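Local coordinates for SusD superfamily protein (Bacteroides thetaiotaomicron VPI-5482, PDB 3HDX) that probably binds polysaccharide at the outer membrane of a gut bacterium for uptake, as other members of the SusD family do, at residues N60-K64 with I456-V460; N83-V87 with T136-D140; P171-G175 with W189-N195; Y200-A204 with Y219-I223; A414-R420 with D433-R437. All coordinates share one frame; numbering follows the deposited sequence. Where two conformers were deposited one is given.

Contact 1 (N60-K64 with I456-V460); sequences NELNK and IYWPV
Leu-62 and Trp-458 bring two irregular loop segments together, their CA atoms 6.8 Å apart. Segment 60-64 leaves helix 52-58 through a Schellman motif at Asn-60, then makes a type I beta turn from Glu-61 to Lys-64. Segment 456-460 runs between helices 445-453 and 462-467. No hydrogen bond joins the two. Leu-62, second residue of the turn, carries the contact. Its CG lies anti to the carbonyl carbon (chi1 -51°), and its CD1 methyl comes down on the indole of Trp-458. CD1 stands 3.7 Å from the centroid of the five-membered ring, only 12° off the normal, a CH-pi contact. The two side chains cross at about a right angle. Behind the methyl, Leu-62 CB rests 3.7 Å from Pro-459 CD. Trp-458 also packs on Ile-128 and Trp-129 of helix 104-129 and on Leu-69 and Val-72 of helix 67-73. With an alanine at Trp-458, Leu-62 CD1 would probably lose its aromatic floor and a gap would open toward helices 67-73 and 104-129. The loops, nearly 400 residues apart in sequence, thus meet through apolar and CH-pi packing, while hydrogen bonds to Arg-42 and Trp-477 serve the polar groups around them.

Contact 2 (N83-V87 with T136-D140); sequences NAASV and TYSYD
The side-chain amide of Asn-83 lies over one face of the Tyr-139 ring, with the two planes 15° apart. OD1 sits 3.3 Å above the ring plane, displaced toward the rim. Phe-144 meets Tyr-139 edge-to-face. This is a helix-to-loop contact: helix 76-91 of the alpha-helical SusD-family fold holds the extended segment 136-140, which follows helix 104-129. The amide of Asn-83 grips the backbone of Tyr-139 with two bonds. Tyr-139 N donates to OD1 at 3.0 Å, and ND2 donates to Tyr-139 O at 2.9 Å and a fairly straight 166°. Tyr-139 O lies in the amide plane of Asn-83. The pair of bonds fixes the rotation of the amide and so keeps it flat against the ring. CG of Asn-83 stands anti to the backbone N (chi1 -158°), which carries the amide out to the loop. One turn on, Val-87 CG2 touches Ser-138 CB at 3.5 Å. Ser-138 OG itself bonds Glu-90, and Ser-86 OG bonds Arg-118. A single water completes the contact, joining Tyr-137 O (2.6 Å), Ser-86 OG (3.0 Å) and Asn-83 OD1 (3.1 Å).

Contact 3 (P171-G175 with W189-N195); sequences PYQYG and WQGKLFN. With EDO (1,2-ethanediol), chain B.
Tyr-174 meets Leu-193 and Phe-194 where two parts of one long connection fold back on each other. Both segments belong to the irregular link between helices 152-169 and 196-209 of this largely helical SusD-family protein. Asn-195 is the N-cap of the second helix.

The apolar packing centres on the Tyr-174 ring, which is sandwiched. Pro-171 CG from its own segment lies over the centre of one face, and Leu-193 CD1 lies over the opposite face, offset toward the edge of the ring. The leucine methyl is 3.9 Å from the ring centroid and 19° off the normal, a CH-pi contact. CD1 of Leu-193 also lies over a face of the Trp-189 indole, so one methyl serves two rings. The other indole face carries C2 of a 1,2-ethanediol, 3.4 Å from Trp-189 CH2. This molecule probably comes from the crystallisation liquor.

Two hydrogen bonds supply the polar part. Gln-190 NE2 donates to Gln-173 OE1 at 2.9 Å. The donor lies above the carbonyl plane of Gln-173, and the two amide planes are 83° apart. Both chains are extended beyond CG, and their other ends are held elsewhere: Gln-173 NE2 by Glu-229 O, Gln-190 OE1 by Asn-231. The second bond ties the far end of the sandwiched ring: Tyr-174 OH donates to Phe-194 O at 2.7 Å, nearly in line with the carbonyl at 169°.

Contact 4 (Y200-A204 with Y219-I223); sequences YSVLA and YSAFI
Tyr-200 packs against Tyr-219, Phe-222 and Ile-223 where helices 196-209 and 213-226 form an antiparallel hairpin, consistent with the TPR-like helical pairs of the SusD family. The axes of the two short segments come within 8.8 Å and run at 153° to each other. The tight part is the buried side. There Ala-204 and Tyr-219 have the closest CA atoms, 5.3 Å apart, and their CB atoms meet at 3.9 Å. Ile-223 reaches across to the other helix, its CD1 3.5 Å from Ser-201 N, and its CG1 touches Tyr-200 CB. Leu-203 lays its CB over one face of the Tyr-219 ring, 4.0 Å from the centroid. Leu-369 of helix 363-376 closes over Ala-204 and Ser-220.

The other side is partly exposed and aromatic. Tyr-200, Tyr-219 and Phe-222 form a cluster in which both ring pairs are oblique. Tyr-200 turns one edge to Tyr-219, with CD1 to CD1 at 3.5 Å. One of its faces lies against Phe-222, the centroids 4.5 Å apart and the planes at 33°. Phe-222 has its CG anti to the backbone N (chi1 -170°), which places the ring against Tyr-200. His-226 stacks on Phe-222. Replacing Tyr-200 with an alanine would probably leave Phe-222 without the ring that packs on its face and Tyr-219 without its neighbour at CD1. With no hydrogen bond across it, the hairpin is joined here by apolar and aromatic packing.

Contact 5 (A414-R420 with D433-R437); sequences AEIFEER and DLVRR. With EDO (1,2-ethanediol), chain E.
Arg-437 crosses the face of Phe-417 where helices 409-423 and 430-441 pack antiparallel, the axes of the two segments 10.7 Å apart at closest approach and at 177°. The pair is consistent with a TPR-like fold. The CB of Arg-437 sits over the centre of the Phe-417 ring, 3.5 Å from the centroid and 7° off the normal, a CH-pi contact. CG meets the ring at CD2, 3.6 Å away. CD passes Phe-417 CB and also nears a 1,2-ethanediol, probably from the crystallisation liquor. NE donates to a water at 2.8 Å, which in turn donates to Ala-414 O and Glu-418 OE2. At the tip, NH2 forms a salt bridge with Asp-443. With CG anti to the backbone N (chi1 -179°) and the chain extended to NE, the aliphatic part skims the ring while the charge reaches the partly exposed side.

The charged centre is buried. Arg-420 grips Asp-433 side-on: NE reaches OD2 at 2.8 Å, from above the carboxylate plane, and Arg-420 NH2 meets the syn lone pair of Asp-433 OD1 at 3.1 Å. Arg-436 comes end-on, with both NH1 (2.8 Å, on the anti lone pair) and NH2 directed at OD1. Three N-H groups thus converge on OD1. The two guanidinium planes are nearly perpendicular. With Asp-365 also pairing with Arg-420 and Glu-372 with Arg-436, the carboxylates probably offset the two nearby positive charges. Asp-365 and Glu-372 belong to helix 363-376, which packs against this helix pair; helix 196-209 touches it too, through His-205, Ala-208 and Trp-209.

Contacts 1, 4 and 5 are largely buried, while contacts 2 and 3 are only partly so. Contacts 4 and 5 each pair two antiparallel helices, yet differ in chemistry: contact 4 is apolar and aromatic, contact 5 is built on a salt-bridge network. Helix 363-376 packs against both. Contacts 1 and 3 join loop to loop, and contact 2 ties a loop to a helix by hydrogen bonds. Contact 1 spans most of the chain and encloses the others in sequence. It touches contact 5 through Ile-456 and Val-435. Contact 3 leads into helix 196-209 of contact 4, and Tyr-172 packs on Phe-222 there.

Contact 1 (N60-K64 with I456-V460)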
# COMPACT_ATOMS: atom_id res chain seq x y z
N ASN A 60 7.14 16.67 8.11
CA ASN A 60 5.93 16.56 8.94
C ASN A 60 5.36 17.93 9.37
O ASN A 60 4.75 18.03 10.44
CB ASN A 60 6.13 15.65 10.16
CG ASN A 60 4.80 15.18 10.76
OD1 ASN A 60 3.88 14.91 10.00
ND2 ASN A 60 4.68 15.15 12.11
N GLU A 61 5.54 18.95 8.51
CA GLU A 61 5.01 20.31 8.75
C GLU A 61 3.73 20.41 7.93
O GLU A 61 3.64 21.19 6.97
CB GLU A 61 6.04 21.36 8.33
CG GLU A 61 7.26 21.40 9.20
CD GLU A 61 7.00 22.08 10.54
OE1 GLU A 61 5.87 22.60 10.73
OE2 GLU A 61 7.93 22.09 11.39
N LEU A 62 2.73 19.62 8.33
CA LEU A 62 1.52 19.45 7.52
C LEU A 62 0.48 20.58 7.57
O LEU A 62 -0.49 20.54 6.81
CB LEU A 62 0.87 18.09 7.84
CG LEU A 62 1.77 16.85 7.80
CD1 LEU A 62 0.89 15.61 8.04
CD2 LEU A 62 2.57 16.73 6.49
N ASN A 63 0.73 21.54 8.46
CA ASN A 63 -0.09 22.77 8.57
C ASN A 63 0.47 23.94 7.78
O ASN A 63 -0.14 25.05 7.79
CB ASN A 63 -0.28 23.19 10.03
CG ASN A 63 -1.58 22.76 10.58
OD1 ASN A 63 -2.40 22.16 9.89
ND2 ASN A 63 -1.78 23.06 11.85
N LYS A 64 1.57 23.75 7.05
CA LYS A 64 2.12 24.84 6.23
C LYS A 64 1.16 25.17 5.09
O LYS A 64 0.44 24.29 4.61
CB LYS A 64 3.57 24.56 5.78
CG LYS A 64 4.57 24.75 6.94
CD LYS A 64 5.99 24.68 6.45
CE LYS A 64 6.98 25.11 7.54
NZ LYS A 64 8.44 24.88 7.22
N ILE A 456 1.13 12.03 14.23
CA ILE A 456 1.39 11.01 13.20
C ILE A 456 0.28 10.96 12.16
O ILE A 456 0.40 10.21 11.17
CB ILE A 456 1.58 9.59 13.80
CG1 ILE A 456 0.34 9.14 14.61
CG2 ILE A 456 2.92 9.52 14.57
CD1 ILE A 456 0.30 7.63 14.83
N TYR A 457 -0.79 11.74 12.34
CA TYR A 457 -1.87 11.81 11.34
C TYR A 457 -1.85 13.13 10.62
O TYR A 457 -1.17 14.09 11.01
CB TYR A 457 -3.21 11.57 12.04
CG TYR A 457 -3.25 10.26 12.78
CD1 TYR A 457 -3.08 9.09 12.09
CD2 TYR A 457 -3.45 10.20 14.15
CE1 TYR A 457 -3.11 7.88 12.72
CE2 TYR A 457 -3.45 8.97 14.82
CZ TYR A 457 -3.28 7.80 14.08
OH TYR A 457 -3.32 6.54 14.66
N TRP A 458 -2.57 13.15 9.52
CA TRP A 458 -2.76 14.35 8.70
C TRP A 458 -3.88 15.19 9.28
O TRP A 458 -4.82 14.68 9.91
CB TRP A 458 -3.11 14.00 7.24
CG TRP A 458 -1.91 13.60 6.48
CD1 TRP A 458 -1.18 12.44 6.64
CD2 TRP A 458 -1.28 14.35 5.44
NE1 TRP A 458 -0.13 12.44 5.74
CE2 TRP A 458 -0.18 13.58 4.97
CE3 TRP A 458 -1.56 15.60 4.82
CZ2 TRP A 458 0.69 14.05 3.96
CZ3 TRP A 458 -0.72 16.03 3.80
CH2 TRP A 458 0.40 15.26 3.38
N PRO A 459 -3.81 16.51 9.06
CA PRO A 459 -4.96 17.33 9.42
C PRO A 459 -6.18 16.97 8.54
O PRO A 459 -6.01 16.43 7.45
CB PRO A 459 -4.49 18.74 9.10
CG PRO A 459 -3.37 18.64 8.24
CD PRO A 459 -2.75 17.31 8.42
N VAL A 460 -7.37 17.21 9.08
CA VAL A 460 -8.61 17.18 8.33
C VAL A 460 -8.69 18.49 7.52
O VAL A 460 -8.38 19.57 8.02
CB VAL A 460 -9.84 17.01 9.27
CG1 VAL A 460 -11.17 17.04 8.49
CG2 VAL A 460 -9.70 15.72 10.06

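Contact 2 (N83-V87 with T136-D140)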
# COMPACT_ATOMS: atom_id res chain seq x y z
N ASN A 83 -18.77 4.97 -0.83
CA ASN A 83 -20.13 5.19 -1.29
C ASN A 83 -20.44 4.35 -2.55
O ASN A 83 -21.51 3.73 -2.67
CB ASN A 83 -20.37 6.69 -1.52
CG ASN A 83 -21.82 7.06 -1.47
OD1 ASN A 83 -22.59 6.45 -0.73
ND2 ASN A 83 -22.19 8.09 -2.19
N ALA A 84 -19.51 4.32 -3.50
CA ALA A 84 -19.71 3.51 -4.72
C ALA A 84 -19.86 2.02 -4.37
O ALA A 84 -20.70 1.30 -4.94
CB ALA A 84 -18.57 3.73 -5.71
N ALA A 85 -19.04 1.55 -3.42
CA ALA A 85 -19.16 0.16 -2.93
C ALA A 85 -20.52 -0.08 -2.25
O ALA A 85 -21.18 -1.07 -2.55
CB ALA A 85 -18.00 -0.18 -1.96
N SER A 86 -20.95 0.85 -1.40
CA SER A 86 -22.22 0.71 -0.73
C SER A 86 -23.40 0.64 -1.73
O SER A 86 -24.30 -0.20 -1.58
CB SER A 86 -22.46 1.87 0.22
OG SER A 86 -21.46 1.86 1.24
N VAL A 87 -23.36 1.52 -2.74
CA VAL A 87 -24.40 1.52 -3.79
C VAL A 87 -24.40 0.18 -4.54
O VAL A 87 -25.47 -0.43 -4.79
CB VAL A 87 -24.26 2.72 -4.77
CG1 VAL A 87 -25.25 2.57 -5.95
CG2 VAL A 87 -24.52 4.03 -4.04
N THR A 136 -21.72 3.33 6.77
CA THR A 136 -21.94 1.92 6.39
C THR A 136 -23.08 1.73 5.36
O THR A 136 -23.54 0.59 5.12
CB THR A 136 -22.28 1.11 7.69
OG1 THR A 136 -23.49 1.65 8.25
CG2 THR A 136 -21.14 1.21 8.71
N TYR A 137 -23.55 2.85 4.81
CA TYR A 137 -24.69 2.87 3.89
C TYR A 137 -24.49 3.94 2.83
O TYR A 137 -23.72 4.89 3.05
CB TYR A 137 -25.95 3.15 4.71
CG TYR A 137 -25.90 4.44 5.52
CD1 TYR A 137 -25.33 4.47 6.79
CD2 TYR A 137 -26.42 5.65 5.00
CE1 TYR A 137 -25.22 5.63 7.50
CE2 TYR A 137 -26.36 6.82 5.73
CZ TYR A 137 -25.78 6.81 6.98
OH TYR A 137 -25.71 7.95 7.72
N SER A 138 -25.22 3.83 1.72
CA SER A 138 -25.04 4.81 0.65
C SER A 138 -25.76 6.13 0.95
O SER A 138 -26.73 6.18 1.73
CB SER A 138 -25.50 4.29 -0.69
OG SER A 138 -26.89 4.17 -0.73
N TYR A 139 -25.25 7.20 0.36
CA TYR A 139 -25.82 8.53 0.53
C TYR A 139 -25.69 9.27 -0.79
O TYR A 139 -24.98 8.82 -1.68
CB TYR A 139 -25.16 9.29 1.68
CG TYR A 139 -23.68 9.41 1.55
CD1 TYR A 139 -22.82 8.40 2.00
CD2 TYR A 139 -23.11 10.52 0.93
CE1 TYR A 139 -21.44 8.51 1.85
CE2 TYR A 139 -21.72 10.65 0.77
CZ TYR A 139 -20.90 9.64 1.23
OH TYR A 139 -19.55 9.77 1.07
N ASP A 140 -26.41 10.38 -0.93
CA ASP A 140 -26.37 11.15 -2.18
C ASP A 140 -25.10 11.94 -2.34
O ASP A 140 -24.62 12.56 -1.39
CB ASP A 140 -27.55 12.15 -2.24
CG ASP A 140 -28.90 11.46 -2.38
OD1 ASP A 140 -29.00 10.30 -2.82
OD2 ASP A 140 -29.91 12.14 -2.09
O HOH W 1 -21.52 4.85 1.72

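Contact 3 (P171-G175 with W189-N195)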
# COMPACT_ATOMS: atom_id res chain seq x y z
N PRO A 171 -12.50 -15.73 -4.36
CA PRO A 171 -11.69 -16.86 -4.78
C PRO A 171 -10.20 -16.49 -4.82
O PRO A 171 -9.82 -15.32 -4.67
CB PRO A 171 -12.23 -17.15 -6.18
CG PRO A 171 -12.46 -15.75 -6.73
CD PRO A 171 -12.97 -14.95 -5.52
N TYR A 172 -9.36 -17.50 -4.96
CA TYR A 172 -7.92 -17.31 -5.22
C TYR A 172 -7.74 -16.78 -6.66
O TYR A 172 -6.96 -15.84 -6.88
CB TYR A 172 -7.12 -18.57 -5.00
CG TYR A 172 -7.10 -18.98 -3.55
CD1 TYR A 172 -6.43 -18.20 -2.61
CD2 TYR A 172 -7.67 -20.17 -3.10
CE1 TYR A 172 -6.36 -18.56 -1.30
CE2 TYR A 172 -7.60 -20.53 -1.77
CZ TYR A 172 -6.93 -19.71 -0.85
OH TYR A 172 -6.85 -20.07 0.48
N GLN A 173 -8.43 -17.42 -7.62
CA GLN A 173 -8.41 -17.02 -9.04
C GLN A 173 -9.83 -16.98 -9.56
O GLN A 173 -10.70 -17.72 -9.07
CB GLN A 173 -7.52 -17.96 -9.86
CG GLN A 173 -6.07 -17.85 -9.44
CD GLN A 173 -5.10 -18.49 -10.37
OE1 GLN A 173 -5.17 -18.31 -11.57
NE2 GLN A 173 -4.13 -19.20 -9.82
N TYR A 174 -10.04 -16.14 -10.57
CA TYR A 174 -11.38 -15.88 -11.13
C TYR A 174 -11.61 -16.58 -12.46
O TYR A 174 -10.89 -16.33 -13.40
CB TYR A 174 -11.57 -14.39 -11.31
CG TYR A 174 -11.74 -13.64 -10.01
CD1 TYR A 174 -10.65 -13.16 -9.29
CD2 TYR A 174 -13.02 -13.40 -9.49
CE1 TYR A 174 -10.85 -12.48 -8.07
CE2 TYR A 174 -13.21 -12.74 -8.30
CZ TYR A 174 -12.11 -12.26 -7.60
OH TYR A 174 -12.35 -11.59 -6.42
N GLY A 175 -12.67 -17.37 -12.51
CA GLY A 175 -13.12 -18.03 -13.70
C GLY A 175 -12.36 -19.28 -14.09
O GLY A 175 -11.28 -19.56 -13.58
N TRP A 189 -6.64 -12.62 -14.91
CA TRP A 189 -7.06 -11.74 -13.81
C TRP A 189 -6.04 -11.63 -12.67
O TRP A 189 -6.27 -10.84 -11.74
CB TRP A 189 -8.41 -12.16 -13.27
CG TRP A 189 -9.58 -11.98 -14.18
CD1 TRP A 189 -10.44 -12.95 -14.65
CD2 TRP A 189 -10.09 -10.73 -14.66
NE1 TRP A 189 -11.45 -12.37 -15.39
CE2 TRP A 189 -11.26 -11.01 -15.40
CE3 TRP A 189 -9.67 -9.40 -14.53
CZ2 TRP A 189 -12.01 -9.99 -16.03
CZ3 TRP A 189 -10.44 -8.38 -15.13
CH2 TRP A 189 -11.58 -8.68 -15.86
N GLN A 190 -4.97 -12.43 -12.71
CA GLN A 190 -3.93 -12.37 -11.65
C GLN A 190 -3.30 -10.98 -11.63
O GLN A 190 -2.96 -10.42 -12.66
CB GLN A 190 -2.84 -13.40 -11.89
CG GLN A 190 -3.27 -14.82 -11.68
CD GLN A 190 -2.20 -15.83 -12.08
OE1 GLN A 190 -1.04 -15.46 -12.30
NE2 GLN A 190 -2.58 -17.13 -12.11
N GLY A 191 -3.16 -10.41 -10.43
CA GLY A 191 -2.60 -9.05 -10.34
C GLY A 191 -3.51 -7.95 -10.80
O GLY A 191 -3.06 -6.83 -11.00
N LYS A 192 -4.80 -8.28 -11.00
CA LYS A 192 -5.78 -7.31 -11.50
C LYS A 192 -6.95 -7.19 -10.51
O LYS A 192 -7.27 -6.09 -10.01
CB LYS A 192 -6.19 -7.65 -12.95
CG LYS A 192 -4.94 -7.62 -13.86
CD LYS A 192 -5.21 -7.58 -15.34
CE LYS A 192 -3.92 -7.35 -16.11
NZ LYS A 192 -4.21 -7.26 -17.59
N LEU A 193 -7.58 -8.31 -10.20
CA LEU A 193 -8.68 -8.34 -9.24
C LEU A 193 -8.23 -8.69 -7.80
O LEU A 193 -7.28 -9.45 -7.62
CB LEU A 193 -9.73 -9.37 -9.70
CG LEU A 193 -10.33 -9.07 -11.08
CD1 LEU A 193 -11.27 -10.21 -11.44
CD2 LEU A 193 -11.05 -7.70 -11.19
N PHE A 194 -8.95 -8.12 -6.82
CA PHE A 194 -8.75 -8.37 -5.42
C PHE A 194 -9.10 -9.86 -5.18
O PHE A 194 -10.22 -10.29 -5.52
CB PHE A 194 -9.70 -7.44 -4.67
CG PHE A 194 -9.33 -7.15 -3.27
CD1 PHE A 194 -9.69 -8.00 -2.26
CD2 PHE A 194 -8.71 -5.94 -2.94
CE1 PHE A 194 -9.36 -7.74 -0.97
CE2 PHE A 194 -8.41 -5.66 -1.61
CZ PHE A 194 -8.76 -6.56 -0.64
N ASN A 195 -8.16 -10.65 -4.67
CA ASN A 195 -8.38 -12.07 -4.45
C ASN A 195 -8.43 -12.36 -2.96
O ASN A 195 -8.29 -11.46 -2.11
CB ASN A 195 -7.30 -12.87 -5.22
CG ASN A 195 -5.89 -12.63 -4.69
OD1 ASN A 195 -5.62 -12.88 -3.52
ND2 ASN A 195 -4.98 -12.17 -5.56
C1 EDO B . -8.95 -7.83 -18.50
O1 EDO B . -7.55 -7.55 -18.31
C2 EDO B . -9.15 -9.31 -18.20
O2 EDO B . -8.44 -10.12 -19.13

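Contact 4 (Y200-A204 with Y219-I223)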
# COMPACT_ATOMS: atom_id res chain seq x y z
N TYR A 200 -6.79 -11.13 3.00
CA TYR A 200 -5.94 -11.54 4.14
C TYR A 200 -4.79 -10.57 4.39
O TYR A 200 -4.42 -10.36 5.55
CB TYR A 200 -5.43 -12.98 4.01
CG TYR A 200 -6.41 -14.05 4.44
CD1 TYR A 200 -6.71 -14.23 5.77
CD2 TYR A 200 -7.03 -14.87 3.52
CE1 TYR A 200 -7.60 -15.22 6.19
CE2 TYR A 200 -7.89 -15.90 3.93
CZ TYR A 200 -8.19 -16.06 5.25
OH TYR A 200 -9.04 -17.03 5.68
N SER A 201 -4.24 -9.99 3.34
CA SER A 201 -3.12 -9.05 3.47
C SER A 201 -3.56 -7.78 4.18
O SER A 201 -2.80 -7.25 5.00
CB SER A 201 -2.44 -8.73 2.12
OG SER A 201 -3.15 -7.79 1.33
N VAL A 202 -4.78 -7.32 3.89
CA VAL A 202 -5.32 -6.15 4.57
C VAL A 202 -5.52 -6.51 6.04
O VAL A 202 -5.21 -5.69 6.92
CB VAL A 202 -6.59 -5.57 3.87
CG1 VAL A 202 -7.06 -4.30 4.60
CG2 VAL A 202 -6.31 -5.29 2.40
N LEU A 203 -6.12 -7.68 6.32
CA LEU A 203 -6.28 -8.14 7.73
C LEU A 203 -4.96 -8.16 8.47
O LEU A 203 -4.86 -7.65 9.58
CB LEU A 203 -6.95 -9.53 7.81
CG LEU A 203 -8.46 -9.57 7.57
CD1 LEU A 203 -8.87 -11.03 7.49
CD2 LEU A 203 -9.18 -8.90 8.73
N ALA A 204 -3.94 -8.76 7.84
CA ALA A 204 -2.63 -8.84 8.48
C ALA A 204 -2.10 -7.45 8.88
O ALA A 204 -1.61 -7.26 9.98
CB ALA A 204 -1.60 -9.57 7.57
N TYR A 219 -2.40 -14.50 9.97
CA TYR A 219 -2.80 -14.09 8.63
C TYR A 219 -1.64 -14.04 7.65
O TYR A 219 -1.78 -14.45 6.50
CB TYR A 219 -3.55 -12.75 8.65
CG TYR A 219 -4.88 -12.78 9.39
CD1 TYR A 219 -5.80 -13.81 9.17
CD2 TYR A 219 -5.24 -11.75 10.25
CE1 TYR A 219 -7.03 -13.81 9.85
CE2 TYR A 219 -6.45 -11.74 10.90
CZ TYR A 219 -7.34 -12.79 10.70
OH TYR A 219 -8.58 -12.78 11.33
N SER A 220 -0.49 -13.52 8.09
CA SER A 220 0.70 -13.49 7.22
C SER A 220 1.11 -14.92 6.85
O SER A 220 1.45 -15.22 5.70
CB SER A 220 1.86 -12.76 7.93
OG SER A 220 1.56 -11.41 8.21
N ALA A 221 1.07 -15.82 7.85
CA ALA A 221 1.37 -17.25 7.62
C ALA A 221 0.42 -17.84 6.59
O ALA A 221 0.84 -18.53 5.66
CB ALA A 221 1.30 -18.03 8.95
N PHE A 222 -0.85 -17.51 6.69
CA PHE A 222 -1.85 -18.06 5.78
C PHE A 222 -1.52 -17.63 4.34
O PHE A 222 -1.58 -18.42 3.40
CB PHE A 222 -3.27 -17.64 6.16
CG PHE A 222 -4.32 -18.35 5.41
CD1 PHE A 222 -4.83 -19.55 5.89
CD2 PHE A 222 -4.78 -17.86 4.20
CE1 PHE A 222 -5.80 -20.27 5.16
CE2 PHE A 222 -5.72 -18.58 3.42
CZ PHE A 222 -6.25 -19.79 3.93
N ILE A 223 -1.18 -16.36 4.18
CA ILE A 223 -0.81 -15.84 2.87
C ILE A 223 0.40 -16.55 2.26
O ILE A 223 0.37 -16.99 1.11
CB ILE A 223 -0.56 -14.30 2.93
CG1 ILE A 223 -1.84 -13.55 3.31
CG2 ILE A 223 -0.04 -13.79 1.59
CD1 ILE A 223 -1.55 -12.16 3.90

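Contact 5 (A414-R420 with D433-R437)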
# COMPACT_ATOMS: atom_id res chain seq x y z
N ALA A 414 14.84 -4.02 15.00
CA ALA A 414 15.40 -2.86 14.29
C ALA A 414 15.90 -3.31 12.89
O ALA A 414 15.65 -2.64 11.89
CB ALA A 414 16.49 -2.15 15.11
N GLU A 415 16.57 -4.45 12.84
CA GLU A 415 17.09 -4.96 11.56
C GLU A 415 16.00 -5.37 10.55
O GLU A 415 16.13 -5.10 9.36
CB GLU A 415 18.13 -6.06 11.75
CG GLU A 415 18.77 -6.55 10.46
CD GLU A 415 19.48 -5.47 9.66
OE1 GLU A 415 19.89 -4.42 10.22
OE2 GLU A 415 19.62 -5.70 8.45
N ILE A 416 14.93 -5.97 11.05
CA ILE A 416 13.76 -6.29 10.21
C ILE A 416 13.23 -4.99 9.58
O ILE A 416 12.94 -4.97 8.37
CB ILE A 416 12.65 -6.99 10.98
CG1 ILE A 416 13.11 -8.41 11.42
CG2 ILE A 416 11.36 -7.12 10.14
CD1 ILE A 416 12.30 -9.07 12.49
N PHE A 417 13.12 -3.92 10.39
CA PHE A 417 12.70 -2.62 9.81
C PHE A 417 13.71 -2.03 8.82
O PHE A 417 13.30 -1.41 7.86
CB PHE A 417 12.26 -1.65 10.89
CG PHE A 417 10.89 -1.96 11.37
CD1 PHE A 417 9.79 -1.61 10.60
CD2 PHE A 417 10.68 -2.65 12.56
CE1 PHE A 417 8.49 -1.90 11.03
CE2 PHE A 417 9.40 -2.94 12.97
CZ PHE A 417 8.31 -2.59 12.21
N GLU A 418 15.02 -2.26 9.01
CA GLU A 418 16.00 -1.81 8.01
C GLU A 418 15.86 -2.62 6.73
O GLU A 418 16.06 -2.08 5.65
CB GLU A 418 17.43 -1.91 8.53
CG GLU A 418 17.71 -0.98 9.68
CD GLU A 418 17.39 0.49 9.40
OE1 GLU A 418 17.77 0.98 8.33
OE2 GLU A 418 16.77 1.15 10.27
N GLU A 419 15.54 -3.91 6.85
CA GLU A 419 15.31 -4.73 5.65
C GLU A 419 14.06 -4.24 4.90
O GLU A 419 14.05 -4.17 3.65
CB GLU A 419 15.26 -6.22 5.96
CG GLU A 419 15.39 -7.10 4.68
CD GLU A 419 16.73 -6.97 3.96
OE1 GLU A 419 17.76 -6.62 4.58
OE2 GLU A 419 16.75 -7.29 2.75
N ARG A 420 12.99 -3.94 5.62
CA ARG A 420 11.82 -3.33 4.98
C ARG A 420 12.18 -1.99 4.29
O ARG A 420 11.67 -1.66 3.22
CB ARG A 420 10.72 -3.10 6.02
CG ARG A 420 10.11 -4.36 6.56
CD ARG A 420 8.94 -4.13 7.53
NE ARG A 420 7.78 -3.49 6.88
CZ ARG A 420 6.83 -4.11 6.19
NH1 ARG A 420 6.75 -5.45 6.13
NH2 ARG A 420 5.89 -3.39 5.61
N ASP A 433 5.71 2.04 8.53
CA ASP A 433 6.71 1.19 9.14
C ASP A 433 7.43 1.90 10.28
O ASP A 433 7.68 1.30 11.33
CB ASP A 433 7.72 0.70 8.12
CG ASP A 433 7.17 -0.35 7.17
OD1 ASP A 433 6.01 -0.80 7.30
OD2 ASP A 433 7.92 -0.76 6.26
N LEU A 434 7.74 3.20 10.11
CA LEU A 434 8.42 3.94 11.19
C LEU A 434 7.56 3.99 12.44
O LEU A 434 8.09 3.87 13.56
CB LEU A 434 8.77 5.36 10.73
CG LEU A 434 10.08 5.50 9.96
CD1 LEU A 434 10.15 6.88 9.32
CD2 LEU A 434 11.27 5.28 10.89
N VAL A 435 6.25 4.17 12.24
CA VAL A 435 5.29 4.20 13.36
C VAL A 435 5.21 2.82 14.04
O VAL A 435 5.35 2.71 15.25
CB VAL A 435 3.90 4.73 12.92
CG1 VAL A 435 2.87 4.61 14.07
CG2 VAL A 435 3.97 6.20 12.38
N ARG A 436 5.02 1.74 13.26
CA ARG A 436 4.95 0.40 13.89
C ARG A 436 6.27 0.08 14.60
O ARG A 436 6.28 -0.47 15.69
CB ARG A 436 4.64 -0.70 12.87
CG ARG A 436 3.28 -0.55 12.20
CD ARG A 436 2.76 -1.87 11.63
NE ARG A 436 3.81 -2.58 10.92
CZ ARG A 436 4.31 -2.20 9.74
NH1 ARG A 436 3.78 -1.19 9.03
NH2 ARG A 436 5.37 -2.86 9.26
N ARG A 437 7.39 0.40 13.95
CA ARG A 437 8.71 0.23 14.57
C ARG A 437 8.82 0.98 15.89
O ARG A 437 9.27 0.40 16.87
CB ARG A 437 9.80 0.73 13.62
CG ARG A 437 11.23 0.58 14.16
CD ARG A 437 12.22 1.47 13.44
NE ARG A 437 13.53 1.39 14.10
CZ ARG A 437 13.82 1.96 15.26
NH1 ARG A 437 12.93 2.72 15.90
NH2 ARG A 437 15.03 1.81 15.78
C1 EDO E . 15.00 3.61 11.73
O1 EDO E . 14.90 3.10 10.39
C2 EDO E . 15.96 4.78 11.78
O2 EDO E . 15.44 5.81 10.94
O HOH W 2 15.28 0.04 12.33